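Local coordinates for protein minor fimbrium subunit Mfa5 (Porphyromonas gingivalis ATCC 33277, PDB 6TO1) that serves as an accessory subunit of the minor fimbriae, the surface pili that mediate biofilm formation and adhesion to host cells and other oral bacteria, at residues A259-D264 / G298-P303; I316-V321 / Y327-P332. One frame throughout, in Å; residues are numbered along the deposited sequence. Where two conformers were deposited one is given.

Contact 1. Residues A259-D264 / G298-P303; sequences ANDPID and GRRNLP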
loop_
_atom_site.group_PDB
_atom_site.type_symbol
_atom_site.label_atom_id
_atom_site.label_comp_id
_atom_site.label_asym_id
_atom_site.label_seq_id
_atom_site.Cartn_x
_atom_site.Cartn_y
_atom_site.Cartn_z
ATOM N N ALA A 259 -17.637 7.781 -44.552
ATOM C CA ALA A 259 -19.098 7.694 -44.469
ATOM C C ALA A 259 -19.597 7.472 -43.042
ATOM O O ALA A 259 -20.778 7.735 -42.747
ATOM C CB ALA A 259 -19.611 6.565 -45.355
ATOM N N ASN A 260 -18.731 7.023 -42.159
ATOM C CA ASN A 260 -19.098 6.757 -40.782
ATOM C C ASN A 260 -18.816 7.920 -39.842
ATOM O O ASN A 260 -19.115 7.809 -38.641
ATOM C CB ASN A 260 -18.351 5.524 -40.285
ATOM C CG ASN A 260 -18.692 4.271 -41.088
ATOM O OD1 ASN A 260 -19.823 3.785 -41.051
ATOM N ND2 ASN A 260 -17.723 3.771 -41.833
ATOM N N ASP A 261 -18.200 8.997 -40.326
ATOM C CA ASP A 261 -17.991 10.167 -39.485
ATOM C C ASP A 261 -19.328 10.859 -39.213
ATOM O O ASP A 261 -20.165 10.967 -40.109
ATOM C CB ASP A 261 -17.040 11.159 -40.167
ATOM C CG ASP A 261 -16.506 12.184 -39.219
ATOM O OD1 ASP A 261 -15.326 12.053 -38.806
ATOM O OD2 ASP A 261 -17.293 13.123 -38.869
ATOM N N PRO A 262 -19.558 11.319 -37.987
ATOM C CA PRO A 262 -20.796 12.079 -37.713
ATOM C C PRO A 262 -21.068 13.200 -38.722
ATOM O O PRO A 262 -22.226 13.454 -39.069
ATOM C CB PRO A 262 -20.542 12.618 -36.295
ATOM C CG PRO A 262 -19.714 11.537 -35.626
ATOM C CD PRO A 262 -18.762 11.069 -36.763
ATOM N N ILE A 263 -20.025 13.867 -39.209
ATOM C CA ILE A 263 -20.210 14.916 -40.218
ATOM C C ILE A 263 -20.904 14.339 -41.450
ATOM O O ILE A 263 -21.947 14.828 -41.896
ATOM C CB ILE A 263 -18.848 15.542 -40.588
ATOM C CG1 ILE A 263 -18.270 16.323 -39.395
ATOM C CG2 ILE A 263 -18.985 16.421 -41.837
ATOM C CD1 ILE A 263 -16.752 16.496 -39.404
ATOM N N ASP A 264 -20.301 13.294 -42.033
ATOM C CA ASP A 264 -20.831 12.692 -43.242
ATOM C C ASP A 264 -22.189 12.075 -42.977
ATOM O O ASP A 264 -23.081 12.144 -43.820
ATOM C CB ASP A 264 -19.844 11.645 -43.774
ATOM C CG ASP A 264 -18.479 12.243 -44.137
ATOM O OD1 ASP A 264 -17.873 12.900 -43.272
ATOM O OD2 ASP A 264 -18.019 12.064 -45.309
ATOM N N GLY A 298 -21.220 22.366 -38.382
ATOM C CA GLY A 298 -20.368 22.903 -37.338
ATOM C C GLY A 298 -19.193 21.980 -37.040
ATOM O O GLY A 298 -19.326 20.751 -37.016
ATOM N N ARG A 299 -18.033 22.589 -36.817
ATOM C CA ARG A 299 -16.844 21.830 -36.450
ATOM C C ARG A 299 -16.966 21.244 -35.046
ATOM O O ARG A 299 -17.815 21.647 -34.244
ATOM C CB ARG A 299 -15.608 22.729 -36.524
ATOM C CG ARG A 299 -15.214 23.070 -37.951
ATOM C CD ARG A 299 -14.023 24.007 -37.999
ATOM N NE ARG A 299 -13.376 23.966 -39.303
ATOM C CZ ARG A 299 -12.502 23.033 -39.685
ATOM N NH1 ARG A 299 -12.159 22.046 -38.861
ATOM N NH2 ARG A 299 -11.980 23.092 -40.901
ATOM N N ARG A 300 -16.085 20.285 -34.743
ATOM C CA ARG A 300 -15.992 19.757 -33.388
ATOM C C ARG A 300 -14.655 20.096 -32.738
ATOM O O ARG A 300 -14.358 19.578 -31.661
ATOM C CB ARG A 300 -16.238 18.238 -33.351
ATOM C CG ARG A 300 -15.377 17.421 -34.268
ATOM C CD ARG A 300 -15.643 15.929 -34.013
ATOM N NE ARG A 300 -14.883 15.070 -34.905
ATOM C CZ ARG A 300 -15.370 14.496 -36.005
ATOM N NH1 ARG A 300 -16.632 14.685 -36.364
ATOM N NH2 ARG A 300 -14.568 13.753 -36.760
ATOM N N ASN A 301 -13.850 20.974 -33.348
ATOM C CA ASN A 301 -12.551 21.323 -32.784
ATOM C C ASN A 301 -12.372 22.821 -32.649
ATOM O O ASN A 301 -11.264 23.343 -32.792
ATOM C CB ASN A 301 -11.425 20.742 -33.629
ATOM C CG ASN A 301 -11.365 21.330 -35.054
ATOM O OD1 ASN A 301 -12.359 21.781 -35.623
ATOM N ND2 ASN A 301 -10.184 21.283 -35.641
ATOM N N LEU A 302 -13.439 23.547 -32.324
ATOM C CA LEU A 302 -13.285 24.959 -32.037
ATOM C C LEU A 302 -12.593 25.151 -30.696
ATOM O O LEU A 302 -12.755 24.336 -29.778
ATOM C CB LEU A 302 -14.626 25.664 -31.994
ATOM C CG LEU A 302 -15.545 25.592 -33.206
ATOM C CD1 LEU A 302 -16.818 26.363 -32.891
ATOM C CD2 LEU A 302 -14.833 26.191 -34.384
ATOM N N PRO A 303 -11.868 26.249 -30.527
ATOM C CA PRO A 303 -11.379 26.590 -29.190
ATOM C C PRO A 303 -12.516 26.913 -28.230
ATOM O O PRO A 303 -13.594 27.363 -28.619
ATOM C CB PRO A 303 -10.481 27.815 -29.429
ATOM C CG PRO A 303 -10.934 28.388 -30.720
ATOM C CD PRO A 303 -11.502 27.256 -31.548
#
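A buried, two-pronged salt bridge between Asp261 and Arg300 ties the start of helix 262-272 to the loop that leaves strand 296-298. The guanidinium of Arg300 meets the carboxylate end-on, one nitrogen to each oxygen: NH2 lies 2.8 Å from Asp261 OD1, and NH1 lies 3.0 Å from Asp261 OD2. Both bonds run close to straight, with N-H...O angles of 161° and 166°, and the two flat groups are nearly coplanar; OD1 uses its syn lone pair, and OD2 is met on the syn side, slightly out of the carboxylate plane. Arg300 gets there from the opposite direction through a chain that is extended from CG to NE.

Both segments belong to the long excursion between strands 227-234 and 357-362, neighbours in the central sheet of the von Willebrand factor A fold. Asp261 does a second job here as the N-cap of the helix. With CG anti to the backbone N (chi1 -165°), its OD2 turns its anti lone pair to Ile263 N at 2.9 Å, the capping bond. OD2 therefore accepts from two donors, one on each side of its C-O bond, which fixes the rotation of the carboxylate; the arginine and the helix N terminus would both be expected to favour its charged form. The CD1 methyl of Ile263 packs obliquely against the guanidinium, 3.5 Å from Arg300 NH1. The same NH1 also donates to Asn342 OD1 on helix 340-353.

Contact 2. Residues I316-V321 / Y327-P332; sequences ITFDGV and YEPRFP. With CA (calcium ion), chain F.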
loop_
_atom_site.group_PDB
_atom_site.type_symbol
_atom_site.label_atom_id
_atom_site.label_comp_id
_atom_site.label_asym_id
_atom_site.label_seq_id
_atom_site.Cartn_x
_atom_site.Cartn_y
_atom_site.Cartn_z
ATOM N N ILE A 316 -28.941 28.011 -29.856
ATOM C CA ILE A 316 -28.943 28.491 -31.236
ATOM C C ILE A 316 -30.216 28.001 -31.897
ATOM O O ILE A 316 -30.493 26.797 -31.882
ATOM C CB ILE A 316 -27.741 27.972 -32.043
ATOM C CG1 ILE A 316 -26.441 28.381 -31.391
ATOM C CG2 ILE A 316 -27.833 28.471 -33.492
ATOM C CD1 ILE A 316 -25.212 27.987 -32.236
ATOM N N THR A 317 -30.978 28.919 -32.502
ATOM C CA THR A 317 -32.219 28.548 -33.150
ATOM C C THR A 317 -32.247 29.153 -34.547
ATOM O O THR A 317 -31.467 30.047 -34.893
ATOM C CB THR A 317 -33.464 28.985 -32.357
ATOM O OG1 THR A 317 -33.402 30.389 -32.112
ATOM C CG2 THR A 317 -33.508 28.237 -31.047
ATOM N N PHE A 318 -33.109 28.571 -35.359
ATOM C CA PHE A 318 -33.555 29.152 -36.614
ATOM C C PHE A 318 -35.065 29.003 -36.611
ATOM O O PHE A 318 -35.561 27.916 -36.307
ATOM C CB PHE A 318 -32.983 28.427 -37.830
ATOM C CG PHE A 318 -33.592 28.919 -39.135
ATOM C CD1 PHE A 318 -33.175 30.109 -39.678
ATOM C CD2 PHE A 318 -34.598 28.199 -39.755
ATOM C CE1 PHE A 318 -33.725 30.576 -40.853
ATOM C CE2 PHE A 318 -35.163 28.659 -40.942
ATOM C CZ PHE A 318 -34.713 29.836 -41.478
ATOM N N ASP A 319 -35.806 30.069 -36.936
ATOM C CA ASP A 319 -37.280 29.959 -37.024
ATOM C C ASP A 319 -37.872 29.558 -35.673
ATOM O O ASP A 319 -38.885 28.851 -35.595
ATOM C CB ASP A 319 -37.661 28.949 -38.115
ATOM C CG ASP A 319 -39.145 29.031 -38.563
ATOM O OD1 ASP A 319 -39.788 30.079 -38.411
ATOM O OD2 ASP A 319 -39.665 28.019 -39.099
ATOM N N GLY A 320 -37.177 29.944 -34.606
ATOM C CA GLY A 320 -37.559 29.656 -33.243
ATOM C C GLY A 320 -37.311 28.244 -32.756
ATOM O O GLY A 320 -37.742 27.915 -31.647
ATOM N N VAL A 321 -36.650 27.387 -33.539
ATOM C CA VAL A 321 -36.449 25.994 -33.149
ATOM C C VAL A 321 -35.000 25.603 -33.436
ATOM O O VAL A 321 -34.256 26.326 -34.097
ATOM C CB VAL A 321 -37.414 25.020 -33.872
ATOM C CG1 VAL A 321 -38.881 25.370 -33.574
ATOM C CG2 VAL A 321 -37.158 25.000 -35.373
ATOM N N TYR A 327 -29.892 25.569 -39.170
ATOM C CA TYR A 327 -29.534 26.435 -40.281
ATOM C C TYR A 327 -29.045 27.791 -39.794
ATOM O O TYR A 327 -29.619 28.375 -38.876
ATOM C CB TYR A 327 -30.778 26.583 -41.170
ATOM C CG TYR A 327 -30.628 27.449 -42.376
ATOM C CD1 TYR A 327 -29.569 27.288 -43.247
ATOM C CD2 TYR A 327 -31.589 28.429 -42.662
ATOM C CE1 TYR A 327 -29.445 28.108 -44.371
ATOM C CE2 TYR A 327 -31.477 29.233 -43.769
ATOM C CZ TYR A 327 -30.407 29.064 -44.620
ATOM O OH TYR A 327 -30.319 29.874 -45.722
ATOM N N GLU A 328 -27.954 28.269 -40.403
ATOM C CA GLU A 328 -27.357 29.579 -40.137
ATOM C C GLU A 328 -27.626 30.450 -41.369
ATOM O O GLU A 328 -26.890 30.377 -42.368
ATOM C CB GLU A 328 -25.854 29.451 -39.867
ATOM C CG GLU A 328 -25.108 30.771 -39.706
ATOM C CD GLU A 328 -25.818 31.760 -38.797
ATOM O OE1 GLU A 328 -25.564 31.761 -37.567
ATOM O OE2 GLU A 328 -26.648 32.538 -39.317
ATOM N N PRO A 329 -28.698 31.242 -41.372
ATOM C CA PRO A 329 -29.076 31.971 -42.601
ATOM C C PRO A 329 -28.149 33.119 -42.956
ATOM O O PRO A 329 -28.261 33.675 -44.062
ATOM C CB PRO A 329 -30.490 32.476 -42.282
ATOM C CG PRO A 329 -30.492 32.647 -40.781
ATOM C CD PRO A 329 -29.678 31.447 -40.281
ATOM N N ARG A 330 -27.221 33.489 -42.084
ATOM C CA ARG A 330 -26.321 34.581 -42.416
ATOM C C ARG A 330 -25.222 34.168 -43.377
ATOM O O ARG A 330 -24.480 35.035 -43.843
ATOM C CB ARG A 330 -25.687 35.163 -41.151
ATOM C CG ARG A 330 -26.709 35.851 -40.283
ATOM C CD ARG A 330 -26.112 36.306 -39.001
ATOM N NE ARG A 330 -25.960 35.174 -38.089
ATOM C CZ ARG A 330 -25.514 35.288 -36.848
ATOM N NH1 ARG A 330 -25.168 36.473 -36.372
ATOM N NH2 ARG A 330 -25.429 34.215 -36.091
ATOM N N PHE A 331 -25.102 32.881 -43.691
ATOM C CA PHE A 331 -24.077 32.418 -44.599
ATOM C C PHE A 331 -24.722 31.879 -45.863
ATOM O O PHE A 331 -25.850 31.382 -45.831
ATOM C CB PHE A 331 -23.187 31.334 -43.976
ATOM C CG PHE A 331 -22.389 31.832 -42.809
ATOM C CD1 PHE A 331 -21.768 33.076 -42.847
ATOM C CD2 PHE A 331 -22.255 31.066 -41.672
ATOM C CE1 PHE A 331 -21.044 33.547 -41.758
ATOM C CE2 PHE A 331 -21.527 31.540 -40.567
ATOM C CZ PHE A 331 -20.926 32.755 -40.611
ATOM N N PRO A 332 -24.048 31.955 -46.969
ATOM C CA PRO A 332 -24.711 31.627 -48.237
ATOM C C PRO A 332 -24.569 30.179 -48.667
ATOM O O PRO A 332 -24.049 29.334 -47.931
ATOM C CB PRO A 332 -23.998 32.554 -49.228
ATOM C CG PRO A 332 -22.571 32.529 -48.728
ATOM C CD PRO A 332 -22.682 32.470 -47.180
HETATM CA CA CA F . -41.447 27.361 -40.823
HETATM O O HOH W 1 -29.308 29.921 -36.658
#
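Phe318 and Tyr327 form a T-shaped pair in which the tyrosine presents its edge to the phenylalanine's face. Their planes stand at 76° and their centroids are 5.0 Å apart. Although the two side chains run side by side in the same direction, the rings are turned against each other: Tyr327 CD2 sits above the Phe318 ring, shifted toward its rim, and comes within 3.5 Å of Phe318 CE1. Both residues hold CG anti to the backbone N (chi1 172° for Phe318, 180° for Tyr327), which carries the rings out alongside one another. Pro329 fills in beside them, its CD 3.8 Å from Phe318 CD1 and its CA over one face of the tyrosine ring.

No direct hydrogen bond joins the two segments. A water bridges the backbones instead, donating to Thr317 O at 2.8 Å and to Tyr327 O at 2.7 Å. Phe318 also opens a type I' turn, closed by backbone bonds in both directions between Phe318 and Val321. The turn brings up Asp319, whose OD2 binds the calcium ion at 2.6 Å; Asn280, Asn281, Thr284 and Leu286 supply further ligands. On the other segment, Arg330 grips Glu328 side-on through NE and NH2.

Ser279 and Pro288, from loops near the calcium ligands, pack against Phe318, and Tyr327 OH bonds to Asn289 ND2. Within the excursion between strands 227-234 and 357-362 of the von Willebrand factor A fold, Tyr327 lies in the edge strand 326-327, next to strand 336-338, where Tyr338 OH bonds to Glu328 OE1.

How the contacts relate
Along the chain the contacts follow in series, neither nested nor crossed. Contact 1 closes first: 259-264 starts helix 262-272, the chain runs on through helix 274-277 and the calcium-binding residues from Asn280 to Leu286, and returns along strand 296-298 to 298-303. Contact 2 then closes a much shorter loop, from 316-321 through strand 326-327 to 327-332. Their centres are 19 Å apart and their nearest atoms about 9 Å, without touching. Both adjoin the small mixed sheet of strands 252-253, 296-298, 336-338 and 326-327, but at different strands. Asp319 of contact 2 joins calcium ligands carried by the loop that contact 1 closes, so the calcium ion ties the two stretches of chain together.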